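Hypothetical protein (Pseudomonas aeruginosa, PDB 2H9F) probably isomerises methylaconitate, being a PrpF family enzyme with the diaminopimelate epimerase-like fold. Local coordinates at residues L44-I49 against G90-D95; K71-S76 against G106-G111; T13-G18 against A112-L117. All blocks are in the same frame, centred on the assembly; numbering follows the deposited sequence.

Contact 1: residues L44-I49 against G90-D95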
ATOM      1  N   LEU A  44     -10.763  14.659  -9.323  1.00 29.46           N
ATOM      2  CA  LEU A  44     -10.348  14.994  -7.973  1.00 29.78           C
ATOM      3  C   LEU A  44      -9.940  13.725  -7.226  1.00 29.76           C
ATOM      4  O   LEU A  44      -8.855  13.652  -6.652  1.00 30.97           O
ATOM      5  CB  LEU A  44     -11.429  15.754  -7.191  1.00 30.95           C
ATOM      6  CG  LEU A  44     -11.058  15.954  -5.698  1.00 30.93           C
ATOM      7  CD1 LEU A  44      -9.857  16.849  -5.554  1.00 29.90           C
ATOM      8  CD2 LEU A  44     -12.252  16.499  -4.876  1.00 32.56           C
ATOM      9  N   PHE A  45     -10.807  12.717  -7.267  1.00 28.61           N
ATOM     10  CA  PHE A  45     -10.584  11.495  -6.524  1.00 30.62           C
ATOM     11  C   PHE A  45      -9.424  10.650  -7.064  1.00 29.14           C
ATOM     12  O   PHE A  45      -8.635  10.071  -6.304  1.00 26.57           O
ATOM     13  CB  PHE A  45     -11.888  10.717  -6.454  1.00 30.78           C
ATOM     14  CG  PHE A  45     -12.932  11.358  -5.558  1.00 31.59           C
ATOM     15  CD1 PHE A  45     -12.618  12.419  -4.726  1.00 32.61           C
ATOM     16  CD2 PHE A  45     -14.192  10.822  -5.473  1.00 33.68           C
ATOM     17  CE1 PHE A  45     -13.556  12.986  -3.927  1.00 36.99           C
ATOM     18  CE2 PHE A  45     -15.114  11.357  -4.627  1.00 36.26           C
ATOM     19  CZ  PHE A  45     -14.815  12.469  -3.886  1.00 32.63           C
HETATM   20  N   MSE A  46      -9.294  10.625  -8.379  1.00 26.78           N
HETATM   21  CA  MSE A  46      -8.090  10.056  -9.025  1.00 26.64           C
HETATM   22  C   MSE A  46      -6.867  10.706  -8.402  1.00 27.15           C
HETATM   23  O   MSE A  46      -5.919  10.042  -7.845  1.00 29.69           O
HETATM   24  CB  MSE A  46      -8.160  10.303 -10.585  1.00 24.38           C
HETATM   25  CG  MSE A  46      -9.024   9.375 -11.306  1.00 28.05           C
HETATM   26 SE   MSE A  46      -8.920   9.945 -13.132  0.70 28.16          SE
HETATM   27  CE  MSE A  46     -10.794   9.803 -13.824  1.00 34.84           C
ATOM     28  N   ARG A  47      -6.902  12.020  -8.276  1.00 28.77           N
ATOM     29  CA  ARG A  47      -5.695  12.725  -7.841  0.50 29.18           C
ATOM     30  C   ARG A  47      -5.452  12.533  -6.334  1.00 29.56           C
ATOM     31  O   ARG A  47      -4.291  12.367  -5.881  1.00 28.98           O
ATOM     32  CB  ARG A  47      -5.773  14.202  -8.286  0.50 31.14           C
ATOM     33  CG  ARG A  47      -4.439  14.966  -8.237  0.50 34.59           C
ATOM     34  CD  ARG A  47      -3.426  14.638  -9.374  0.50 33.56           C
ATOM     35  NE  ARG A  47      -2.130  14.732  -8.723  0.50 37.87           N
ATOM     36  CZ  ARG A  47      -1.130  15.576  -8.978  0.50 31.86           C
ATOM     37  NH1 ARG A  47      -1.098  16.428 -10.012  0.50 24.80           N
ATOM     38  NH2 ARG A  47      -0.080  15.493  -8.165  0.50 34.42           N
ATOM     39  N   VAL A  48      -6.534  12.498  -5.554  1.00 28.51           N
ATOM     40  CA  VAL A  48      -6.374  12.250  -4.087  1.00 26.30           C
ATOM     41  C   VAL A  48      -5.723  10.917  -3.859  1.00 26.41           C
ATOM     42  O   VAL A  48      -4.840  10.749  -2.957  1.00 28.94           O
ATOM     43  CB  VAL A  48      -7.764  12.321  -3.371  1.00 27.24           C
ATOM     44  CG1 VAL A  48      -7.760  11.670  -2.011  1.00 31.76           C
ATOM     45  CG2 VAL A  48      -8.200  13.792  -3.275  1.00 27.19           C
ATOM     46  N   ILE A  49      -6.220   9.929  -4.594  1.00 27.17           N
ATOM     47  CA  ILE A  49      -5.720   8.556  -4.528  1.00 29.41           C
ATOM     48  C   ILE A  49      -4.313   8.332  -5.078  1.00 30.12           C
ATOM     49  O   ILE A  49      -3.520   7.559  -4.481  1.00 27.64           O
ATOM     50  CB  ILE A  49      -6.706   7.555  -5.157  1.00 29.18           C
ATOM     51  CG1 ILE A  49      -7.935   7.419  -4.236  1.00 33.94           C
ATOM     52  CG2 ILE A  49      -6.063   6.183  -5.367  1.00 27.93           C
ATOM     53  CD1 ILE A  49      -7.613   7.023  -2.782  1.00 27.46           C
ATOM     54  N   GLY A  90     -16.771   5.473  -4.604  1.00 32.46           N
ATOM     55  CA  GLY A  90     -16.001   5.478  -5.847  1.00 29.99           C
ATOM     56  C   GLY A  90     -14.785   4.572  -5.753  1.00 30.47           C
ATOM     57  O   GLY A  90     -13.943   4.762  -4.885  1.00 33.11           O
ATOM     58  N   GLN A  91     -14.715   3.554  -6.618  1.00 31.07           N
ATOM     59  CA  GLN A  91     -13.521   2.679  -6.707  1.00 27.91           C
ATOM     60  C   GLN A  91     -12.588   3.249  -7.756  1.00 27.79           C
ATOM     61  O   GLN A  91     -12.935   3.324  -8.940  1.00 28.33           O
ATOM     62  CB  GLN A  91     -13.934   1.263  -7.115  1.00 30.24           C
ATOM     63  CG  GLN A  91     -12.805   0.242  -7.135  1.00 34.51           C
ATOM     64  CD  GLN A  91     -12.270  -0.059  -5.741  1.00 43.71           C
ATOM     65  OE1 GLN A  91     -13.066  -0.195  -4.791  1.00 48.64           O
ATOM     66  NE2 GLN A  91     -10.928  -0.169  -5.600  1.00 38.42           N
ATOM     67  N   VAL A  92     -11.409   3.670  -7.320  1.00 29.91           N
ATOM     68  CA  VAL A  92     -10.473   4.386  -8.173  1.00 30.42           C
ATOM     69  C   VAL A  92      -9.524   3.358  -8.794  1.00 31.39           C
ATOM     70  O   VAL A  92      -8.836   2.657  -8.099  1.00 27.70           O
ATOM     71  CB  VAL A  92      -9.718   5.480  -7.350  1.00 30.88           C
ATOM     72  CG1 VAL A  92      -8.701   6.210  -8.200  1.00 26.07           C
ATOM     73  CG2 VAL A  92     -10.739   6.463  -6.701  1.00 27.44           C
ATOM     74  N   SER A  93      -9.498   3.255 -10.112  1.00 29.31           N
ATOM     75  CA  SER A  93      -8.567   2.345 -10.778  0.70 31.07           C
ATOM     76  C   SER A  93      -7.121   2.757 -10.505  1.00 32.02           C
ATOM     77  O   SER A  93      -6.818   3.938 -10.373  1.00 32.55           O
ATOM     78  CB  SER A  93      -8.838   2.337 -12.274  0.70 31.05           C
ATOM     79  OG  SER A  93      -7.778   1.712 -12.958  0.70 35.23           O
ATOM     80  N   ILE A  94      -6.222   1.792 -10.408  1.00 33.12           N
ATOM     81  CA  ILE A  94      -4.835   2.097 -10.006  1.00 35.20           C
ATOM     82  C   ILE A  94      -4.087   2.639 -11.211  1.00 38.93           C
ATOM     83  O   ILE A  94      -3.405   3.650 -11.128  1.00 38.83           O
ATOM     84  CB  ILE A  94      -4.117   0.882  -9.409  1.00 35.45           C
ATOM     85  CG1 ILE A  94      -4.828   0.475  -8.109  1.00 34.40           C
ATOM     86  CG2 ILE A  94      -2.571   1.191  -9.173  1.00 31.93           C
ATOM     87  CD1 ILE A  94      -4.370  -0.847  -7.489  1.00 36.08           C
ATOM     88  N   ASP A  95      -4.293   1.986 -12.339  1.00 39.70           N
ATOM     89  CA  ASP A  95      -3.471   2.191 -13.501  1.00 43.63           C
ATOM     90  C   ASP A  95      -4.193   2.881 -14.663  1.00 42.53           C
ATOM     91  O   ASP A  95      -3.534   3.355 -15.580  1.00 42.45           O
ATOM     92  CB  ASP A  95      -2.958   0.826 -13.959  1.00 47.29           C
ATOM     93  CG  ASP A  95      -4.053  -0.040 -14.555  1.00 53.09           C
ATOM     94  OD1 ASP A  95      -5.153  -0.191 -13.959  1.00 63.75           O
ATOM     95  OD2 ASP A  95      -3.800  -0.594 -15.636  1.00 69.15           O
TER

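Contact 2: residues K71-S76 against G106-G111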
ATOM      1  N   LYS A  71      -9.983   3.815  -2.730  1.00 30.07           N
ATOM      2  CA  LYS A  71     -11.381   4.113  -2.551  1.00 31.07           C
ATOM      3  C   LYS A  71     -11.644   5.508  -1.960  1.00 29.83           C
ATOM      4  O   LYS A  71     -11.018   5.909  -1.012  1.00 29.26           O
ATOM      5  CB  LYS A  71     -12.002   3.052  -1.592  1.00 31.89           C
ATOM      6  CG  LYS A  71     -11.889   1.604  -2.023  1.00 30.30           C
ATOM      7  CD  LYS A  71     -12.580   0.675  -0.988  1.00 34.80           C
ATOM      8  CE  LYS A  71     -12.270  -0.823  -1.159  1.00 40.23           C
ATOM      9  NZ  LYS A  71     -13.038  -1.487  -2.184  1.00 43.36           N
ATOM     10  N   CYS A  72     -12.656   6.179  -2.479  1.00 28.27           N
ATOM     11  CA  CYS A  72     -13.123   7.456  -1.955  1.00 29.45           C
ATOM     12  C   CYS A  72     -14.632   7.365  -1.672  1.00 32.66           C
ATOM     13  O   CYS A  72     -15.381   6.705  -2.421  1.00 32.26           O
ATOM     14  CB  CYS A  72     -12.875   8.546  -2.974  1.00 32.13           C
ATOM     15  SG  CYS A  72     -11.128   9.076  -3.036  1.00 33.62           S
ATOM     16  N   VAL A  73     -15.080   8.065  -0.635  1.00 32.59           N
ATOM     17  CA  VAL A  73     -16.490   8.038  -0.219  1.00 31.78           C
ATOM     18  C   VAL A  73     -16.984   9.455   0.028  1.00 31.62           C
ATOM     19  O   VAL A  73     -16.270  10.258   0.637  1.00 29.63           O
ATOM     20  CB  VAL A  73     -16.648   7.205   1.062  1.00 29.92           C
ATOM     21  CG1 VAL A  73     -18.067   7.371   1.718  1.00 30.46           C
ATOM     22  CG2 VAL A  73     -16.344   5.732   0.784  1.00 32.33           C
ATOM     23  N   ILE A  74     -18.167   9.761  -0.519  1.00 30.16           N
ATOM     24  CA  ILE A  74     -18.942  10.988  -0.223  1.00 29.11           C
ATOM     25  C   ILE A  74     -20.182  10.624   0.630  1.00 30.49           C
ATOM     26  O   ILE A  74     -20.934   9.710   0.282  1.00 27.78           O
ATOM     27  CB  ILE A  74     -19.440  11.710  -1.506  1.00 30.08           C
ATOM     28  CG1 ILE A  74     -18.260  12.034  -2.446  1.00 28.40           C
ATOM     29  CG2 ILE A  74     -20.195  13.018  -1.102  1.00 25.52           C
ATOM     30  CD1 ILE A  74     -18.692  12.506  -3.849  1.00 29.17           C
ATOM     31  N   LEU A  75     -20.342  11.302   1.768  1.00 30.40           N
ATOM     32  CA  LEU A  75     -21.576  11.268   2.578  1.00 31.69           C
ATOM     33  C   LEU A  75     -22.208  12.654   2.562  1.00 32.08           C
ATOM     34  O   LEU A  75     -21.505  13.682   2.497  1.00 30.24           O
ATOM     35  CB  LEU A  75     -21.296  10.887   4.027  1.00 32.23           C
ATOM     36  CG  LEU A  75     -21.594   9.457   4.449  1.00 37.33           C
ATOM     37  CD1 LEU A  75     -20.730   8.520   3.727  1.00 39.65           C
ATOM     38  CD2 LEU A  75     -21.398   9.319   5.942  1.00 34.49           C
ATOM     39  N   SER A  76     -23.536  12.661   2.547  1.00 32.50           N
ATOM     40  CA  SER A  76     -24.345  13.864   2.649  1.00 31.55           C
ATOM     41  C   SER A  76     -25.621  13.506   3.415  1.00 33.76           C
ATOM     42  O   SER A  76     -25.987  12.314   3.526  1.00 32.30           O
ATOM     43  CB  SER A  76     -24.713  14.390   1.266  1.00 32.96           C
ATOM     44  OG  SER A  76     -25.470  13.442   0.545  1.00 32.03           O
ATOM     45  N   GLY A 106     -19.322  -3.186   1.082  1.00 50.72           N
ATOM     46  CA  GLY A 106     -19.920  -3.490   2.360  1.00 49.96           C
ATOM     47  C   GLY A 106     -18.962  -3.217   3.500  1.00 48.33           C
ATOM     48  O   GLY A 106     -19.394  -2.918   4.626  1.00 48.45           O
ATOM     49  N   ASN A 107     -17.652  -3.322   3.225  1.00 47.29           N
ATOM     50  CA  ASN A 107     -16.637  -3.037   4.275  1.00 44.28           C
ATOM     51  C   ASN A 107     -16.622  -1.552   4.594  1.00 41.69           C
ATOM     52  O   ASN A 107     -16.712  -1.202   5.797  1.00 40.32           O
ATOM     53  CB  ASN A 107     -15.254  -3.612   3.935  1.00 41.63           C
ATOM     54  CG  ASN A 107     -15.186  -5.091   4.244  1.00 46.14           C
ATOM     55  OD1 ASN A 107     -14.931  -5.493   5.388  1.00 38.30           O
ATOM     56  ND2 ASN A 107     -15.504  -5.910   3.261  1.00 43.66           N
ATOM     57  N   LEU A 108     -16.614  -0.700   3.538  1.00 38.78           N
ATOM     58  CA  LEU A 108     -16.644   0.745   3.767  1.00 36.96           C
ATOM     59  C   LEU A 108     -17.987   1.260   4.292  1.00 35.88           C
ATOM     60  O   LEU A 108     -18.013   2.322   4.903  1.00 34.45           O
ATOM     61  CB  LEU A 108     -16.129   1.566   2.568  1.00 38.05           C
ATOM     62  CG  LEU A 108     -14.603   1.590   2.358  1.00 36.40           C
ATOM     63  CD1 LEU A 108     -14.246   2.707   1.410  1.00 35.05           C
ATOM     64  CD2 LEU A 108     -13.711   1.668   3.640  1.00 32.26           C
ATOM     65  N   SER A 109     -19.076   0.506   4.130  1.00 34.17           N
ATOM     66  CA  SER A 109     -20.356   0.812   4.843  1.00 34.75           C
ATOM     67  C   SER A 109     -20.177   1.025   6.329  1.00 34.01           C
ATOM     68  O   SER A 109     -20.781   1.913   6.919  1.00 34.83           O
ATOM     69  CB  SER A 109     -21.353  -0.337   4.653  1.00 38.23           C
ATOM     70  OG  SER A 109     -21.561  -0.535   3.271  1.00 38.44           O
ATOM     71  N   THR A 110     -19.347   0.185   6.937  1.00 30.36           N
ATOM     72  CA  THR A 110     -19.064   0.321   8.343  1.00 33.57           C
ATOM     73  C   THR A 110     -18.519   1.733   8.581  1.00 33.26           C
ATOM     74  O   THR A 110     -18.983   2.404   9.477  1.00 33.68           O
ATOM     75  CB  THR A 110     -18.064  -0.736   8.818  1.00 31.32           C
ATOM     76  OG1 THR A 110     -18.267  -1.971   8.103  1.00 35.23           O
ATOM     77  CG2 THR A 110     -18.221  -0.970  10.292  1.00 33.02           C
ATOM     78  N   GLY A 111     -17.583   2.185   7.724  1.00 31.95           N
ATOM     79  CA  GLY A 111     -17.013   3.511   7.829  1.00 31.02           C
ATOM     80  C   GLY A 111     -18.035   4.602   7.550  1.00 31.62           C
ATOM     81  O   GLY A 111     -18.018   5.646   8.198  1.00 34.97           O
TER

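Contact 3: residues T13-G18 against A112-L117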
ATOM      1  N   THR A  13     -11.410  12.773   5.963  1.00 26.68           N
ATOM      2  CA  THR A  13     -11.139  11.814   7.016  1.00 29.80           C
ATOM      3  C   THR A  13     -10.745  10.498   6.347  1.00 27.94           C
ATOM      4  O   THR A  13     -11.422   9.988   5.420  1.00 27.25           O
ATOM      5  CB  THR A  13     -12.348  11.654   7.918  1.00 27.32           C
ATOM      6  OG1 THR A  13     -12.777  12.969   8.312  1.00 31.55           O
ATOM      7  CG2 THR A  13     -11.994  10.814   9.184  1.00 24.39           C
ATOM      8  N   TYR A  14      -9.639   9.951   6.833  1.00 28.37           N
ATOM      9  CA  TYR A  14      -9.146   8.708   6.309  1.00 28.70           C
ATOM     10  C   TYR A  14      -9.450   7.629   7.331  1.00 32.32           C
ATOM     11  O   TYR A  14      -8.978   7.677   8.469  1.00 26.72           O
ATOM     12  CB  TYR A  14      -7.658   8.853   6.008  1.00 31.44           C
ATOM     13  CG  TYR A  14      -7.004   7.681   5.316  1.00 30.27           C
ATOM     14  CD1 TYR A  14      -7.460   7.199   4.105  1.00 29.26           C
ATOM     15  CD2 TYR A  14      -5.927   7.051   5.884  1.00 30.43           C
ATOM     16  CE1 TYR A  14      -6.829   6.114   3.443  1.00 24.14           C
ATOM     17  CE2 TYR A  14      -5.293   5.974   5.238  1.00 26.83           C
ATOM     18  CZ  TYR A  14      -5.753   5.500   4.057  1.00 31.14           C
ATOM     19  OH  TYR A  14      -5.114   4.454   3.478  1.00 31.17           O
ATOM     20  N   LEU A  15     -10.288   6.683   6.925  1.00 32.11           N
ATOM     21  CA  LEU A  15     -10.809   5.664   7.852  1.00 32.86           C
ATOM     22  C   LEU A  15     -10.533   4.281   7.308  1.00 33.04           C
ATOM     23  O   LEU A  15     -10.580   4.039   6.081  1.00 26.78           O
ATOM     24  CB  LEU A  15     -12.342   5.696   7.952  1.00 33.27           C
ATOM     25  CG  LEU A  15     -13.089   6.819   8.644  1.00 36.21           C
ATOM     26  CD1 LEU A  15     -13.632   7.743   7.630  1.00 38.50           C
ATOM     27  CD2 LEU A  15     -14.232   6.230   9.520  1.00 39.17           C
ATOM     28  N   ARG A  16     -10.370   3.361   8.245  1.00 29.51           N
ATOM     29  CA  ARG A  16     -10.542   1.947   7.990  1.00 28.48           C
ATOM     30  C   ARG A  16     -11.979   1.580   8.240  1.00 28.06           C
ATOM     31  O   ARG A  16     -12.515   1.851   9.312  1.00 27.73           O
ATOM     32  CB  ARG A  16      -9.723   1.088   8.926  1.00 25.86           C
ATOM     33  CG  ARG A  16      -9.949  -0.387   8.641  1.00 28.61           C
ATOM     34  CD  ARG A  16      -9.240  -1.331   9.585  1.00 26.09           C
ATOM     35  NE  ARG A  16      -9.583  -1.172  11.009  1.00 30.12           N
ATOM     36  CZ  ARG A  16     -10.716  -1.595  11.566  1.00 28.30           C
ATOM     37  NH1 ARG A  16     -11.671  -2.140  10.834  1.00 29.42           N
ATOM     38  NH2 ARG A  16     -10.894  -1.420  12.858  1.00 31.64           N
ATOM     39  N   GLY A  17     -12.587   0.962   7.244  1.00 29.18           N
ATOM     40  CA  GLY A  17     -13.964   0.446   7.342  1.00 31.12           C
ATOM     41  C   GLY A  17     -13.894  -1.016   6.993  1.00 30.74           C
ATOM     42  O   GLY A  17     -13.598  -1.393   5.850  1.00 29.79           O
ATOM     43  N   GLY A  18     -14.136  -1.847   7.982  1.00 31.63           N
ATOM     44  CA  GLY A  18     -13.952  -3.270   7.805  1.00 33.28           C
ATOM     45  C   GLY A  18     -12.525  -3.556   7.373  1.00 32.39           C
ATOM     46  O   GLY A  18     -11.598  -3.170   8.055  1.00 29.48           O
ATOM     47  N   ALA A 112     -18.942   4.355   6.613  1.00 30.18           N
ATOM     48  CA  ALA A 112     -20.034   5.304   6.340  1.00 31.68           C
ATOM     49  C   ALA A 112     -20.857   5.581   7.604  1.00 32.13           C
ATOM     50  O   ALA A 112     -21.204   6.706   7.854  1.00 32.76           O
ATOM     51  CB  ALA A 112     -20.930   4.835   5.207  1.00 29.97           C
ATOM     52  N   GLY A 113     -21.173   4.555   8.389  1.00 30.55           N
ATOM     53  CA  GLY A 113     -21.987   4.754   9.577  1.00 30.49           C
ATOM     54  C   GLY A 113     -21.248   5.563  10.614  1.00 31.29           C
ATOM     55  O   GLY A 113     -21.792   6.472  11.201  1.00 33.20           O
ATOM     56  N   ALA A 114     -19.976   5.260  10.799  1.00 30.30           N
ATOM     57  CA  ALA A 114     -19.142   5.994  11.762  1.00 32.63           C
ATOM     58  C   ALA A 114     -18.921   7.457  11.304  1.00 31.82           C
ATOM     59  O   ALA A 114     -19.108   8.410  12.071  1.00 31.52           O
ATOM     60  CB  ALA A 114     -17.843   5.285  11.946  1.00 29.87           C
ATOM     61  N   PHE A 115     -18.569   7.620  10.037  1.00 31.40           N
ATOM     62  CA  PHE A 115     -18.282   8.931   9.494  1.00 31.86           C
ATOM     63  C   PHE A 115     -19.493   9.820   9.521  1.00 31.84           C
ATOM     64  O   PHE A 115     -19.355  11.017   9.694  1.00 33.52           O
ATOM     65  CB  PHE A 115     -17.803   8.811   8.047  1.00 33.10           C
ATOM     66  CG  PHE A 115     -17.369  10.119   7.434  1.00 29.76           C
ATOM     67  CD1 PHE A 115     -16.302  10.825   7.971  1.00 32.85           C
ATOM     68  CD2 PHE A 115     -18.013  10.632   6.327  1.00 30.71           C
ATOM     69  CE1 PHE A 115     -15.899  12.017   7.400  1.00 31.59           C
ATOM     70  CE2 PHE A 115     -17.621  11.804   5.790  1.00 31.27           C
ATOM     71  CZ  PHE A 115     -16.548  12.487   6.327  1.00 29.85           C
ATOM     72  N   ALA A 116     -20.683   9.240   9.317  1.00 29.67           N
ATOM     73  CA  ALA A 116     -21.926  10.003   9.380  1.00 27.54           C
ATOM     74  C   ALA A 116     -21.991  10.784  10.676  1.00 28.71           C
ATOM     75  O   ALA A 116     -22.444  11.915  10.699  1.00 31.70           O
ATOM     76  CB  ALA A 116     -23.139   9.075   9.294  1.00 24.04           C
ATOM     77  N   LEU A 117     -21.532  10.153  11.766  1.00 31.60           N
ATOM     78  CA  LEU A 117     -21.491  10.790  13.086  1.00 29.67           C
ATOM     79  C   LEU A 117     -20.302  11.741  13.270  1.00 31.92           C
ATOM     80  O   LEU A 117     -20.500  12.862  13.777  1.00 31.47           O
ATOM     81  CB  LEU A 117     -21.526   9.732  14.178  1.00 31.45           C
ATOM     82  CG  LEU A 117     -22.863   8.959  14.294  1.00 29.80           C
ATOM     83  CD1 LEU A 117     -22.674   7.662  15.080  1.00 27.01           C
ATOM     84  CD2 LEU A 117     -23.892   9.823  14.966  1.00 26.59           C
TER

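Contact 1: residues L44-I49 against G90-D95
Helix 39-49 packs on the outer face of a strand-built barrel, and Val92, at the end of strand 85-92, is the residue of 90-95 that meets it. The barrel belongs to the diaminopimelate epimerase-like fold of the PrpF family, in which strands wrap round a central helix; helix 39-49 lies on the other side of the wall from that central helix. The axes of helix 44-49 and strand 90-92 approach to 9.1 Å at an angle of 54°, and about half of the 168 Å² buried between the segments belongs to Val92. Its two methyls sort the contacts. CG1, anti to the backbone N (chi1 178°), reaches the CG2 branch of Ile49, with Val92 CG1 to Ile49 CG2 at 3.9 Å, and also touches Ile49 CB. Val92 CG2 takes the other branch, lying 3.9 Å from Ile49 CG1. The two beta-branched chains thus cross obliquely, methyl to methylene on one side and methyl to methyl on the other. One turn back along the helix, the backbone joins in: Val92 CG1 is 4.0 Å from Met46 CA, and Val92 CG2 is 4.2 Å from Phe45 O, an oxygen that accepts the helical bond from Ile49 N. Phe45 adds its CB at the margin and sends its ring on to Cys72 and Ile74 of strand 71-77, and also meets the ring of Phe25 on strand 20-26. Nearby, Val92 O accepts from Ser70 OG and, just past the strand, Ser93 O from Ser51 OG. Of the side chain of Met46, a selenomethionine, it is CG that comes near, 4.4 Å from Val92 CG1, and the selenium turns off from the strand.

Contact 2: residues K71-S76 against G106-G111
Where Lys71 and Val73 meet Leu108, the touching groups are all aliphatic; the flat group with partners on it is the peptide carbonyl of Asn107, whose oxygen is approached by Thr110 N and Thr110 OG1 from the same face of its plane. The setting is the interior of the diaminopimelate epimerase-like barrel, with strand 71-77 as a stave and helix 106-118 as the central helix. Thr110 OG1 donates to Asn107 O at 2.9 Å, tilted 28° from the carbonyl plane, and Thr110 N adds a longer bond to the same oxygen at 3.2 Å, so this carbonyl is gripped twice by one residue. At the amide of Asn107, OD1 accepts from Thr19 N, which ties the helix to the turn before strand 20-26.

Leu108 carries the contact with the strand. Its CG stands beside the backbone N (chi1 -76°), and CD1 enters between Lys71 and Val73, two of the inward-facing residues of the strand: Val73 CG2 lies 3.7 Å from Leu108 CD1, the two side chains lying alongside with opposite headings. Lys71 instead runs obliquely across the leucine with its methylenes, CB coming to 3.8 Å of Leu108 CD1. The chain of Lys71 stays extended before bending at its last torsion (chi4 -80°), which leaves the amine to Gln91 OE1, on the next strand. Cys72, between them in sequence, points the other way, toward helix 39-49. The shortest approach between the segments belongs to a methylene of the lysine: Lys71 CD to Leu108 CD1, 3.6 Å.

Contact 3: residues T13-G18 against A112-L117
This is a largely apolar helix-on-sheet contact inside the barrel: Thr13 and Leu15, successive inward residues of strand 7-17, lie against Phe115 and Ala114 of helix 106-118. Strand and helix run roughly antiparallel, their short axes at 143° and 9.3 Å apart at closest approach. Phe115 is the main helical contributor. With chi1 at -175° its CG lies opposite the main-chain nitrogen, and the ring is carried out from the helix toward the strand, where Thr13 stands at the ring edge. There Thr13 OG1 lies near the ring plane, 3.4 Å from Phe115 CE1, and the threonine CB is 3.6 Å from the same CE1. Leu15 comes in at about a right angle to the phenylalanine chain and obliquely to its ring, with Leu15 CD1 4.1 Å from Phe115 CD1. Its other methyl turns to the helix itself, Leu15 CD2 lying 4.5 Å from Ala114 CB. Beyond the two segments, Phe24 of the next strand meets the Phe115 ring.

The other face of strand 7-17 looks outward to the second subunit. Arg16 reaches forward past the strand end, and its NH1 donates to Gly18 O at 3.0 Å, with an N-H...O angle of 157°; the nitrogen sits in the carbonyl plane on a lone pair. The same NH1 also bonds Ser380 OG, while NE forms a salt bridge with Asp60 of the second subunit. One strand thus serves the core with one face and the dimer with the other. A central helix enclosed by strands, as here, is the hallmark of the diaminopimelate epimerase-like fold, to which PrpF proteins belong.

From the N terminus, strand 7-17 comes first and waits longest for its partner: contact 3 closes the widest loop, at 112-117. Within it, helix 39-49 opens contact 1 and strand 71-77 opens contact 2; the return of the chain at 90-95 closes the first, and 106-111 closes the second. Contacts 1 and 2 therefore cross, and both nest inside contact 3. Strand 71-77 lies between the two helices, with helix 39-49 on one face and helix 106-118 on the other, so contacts 1 and 2 touch through it. Contacts 2 and 3 use consecutive parts of helix 106-118, centres about 6 Å apart, and meet where Leu75 packs on Ala112 and Ala116.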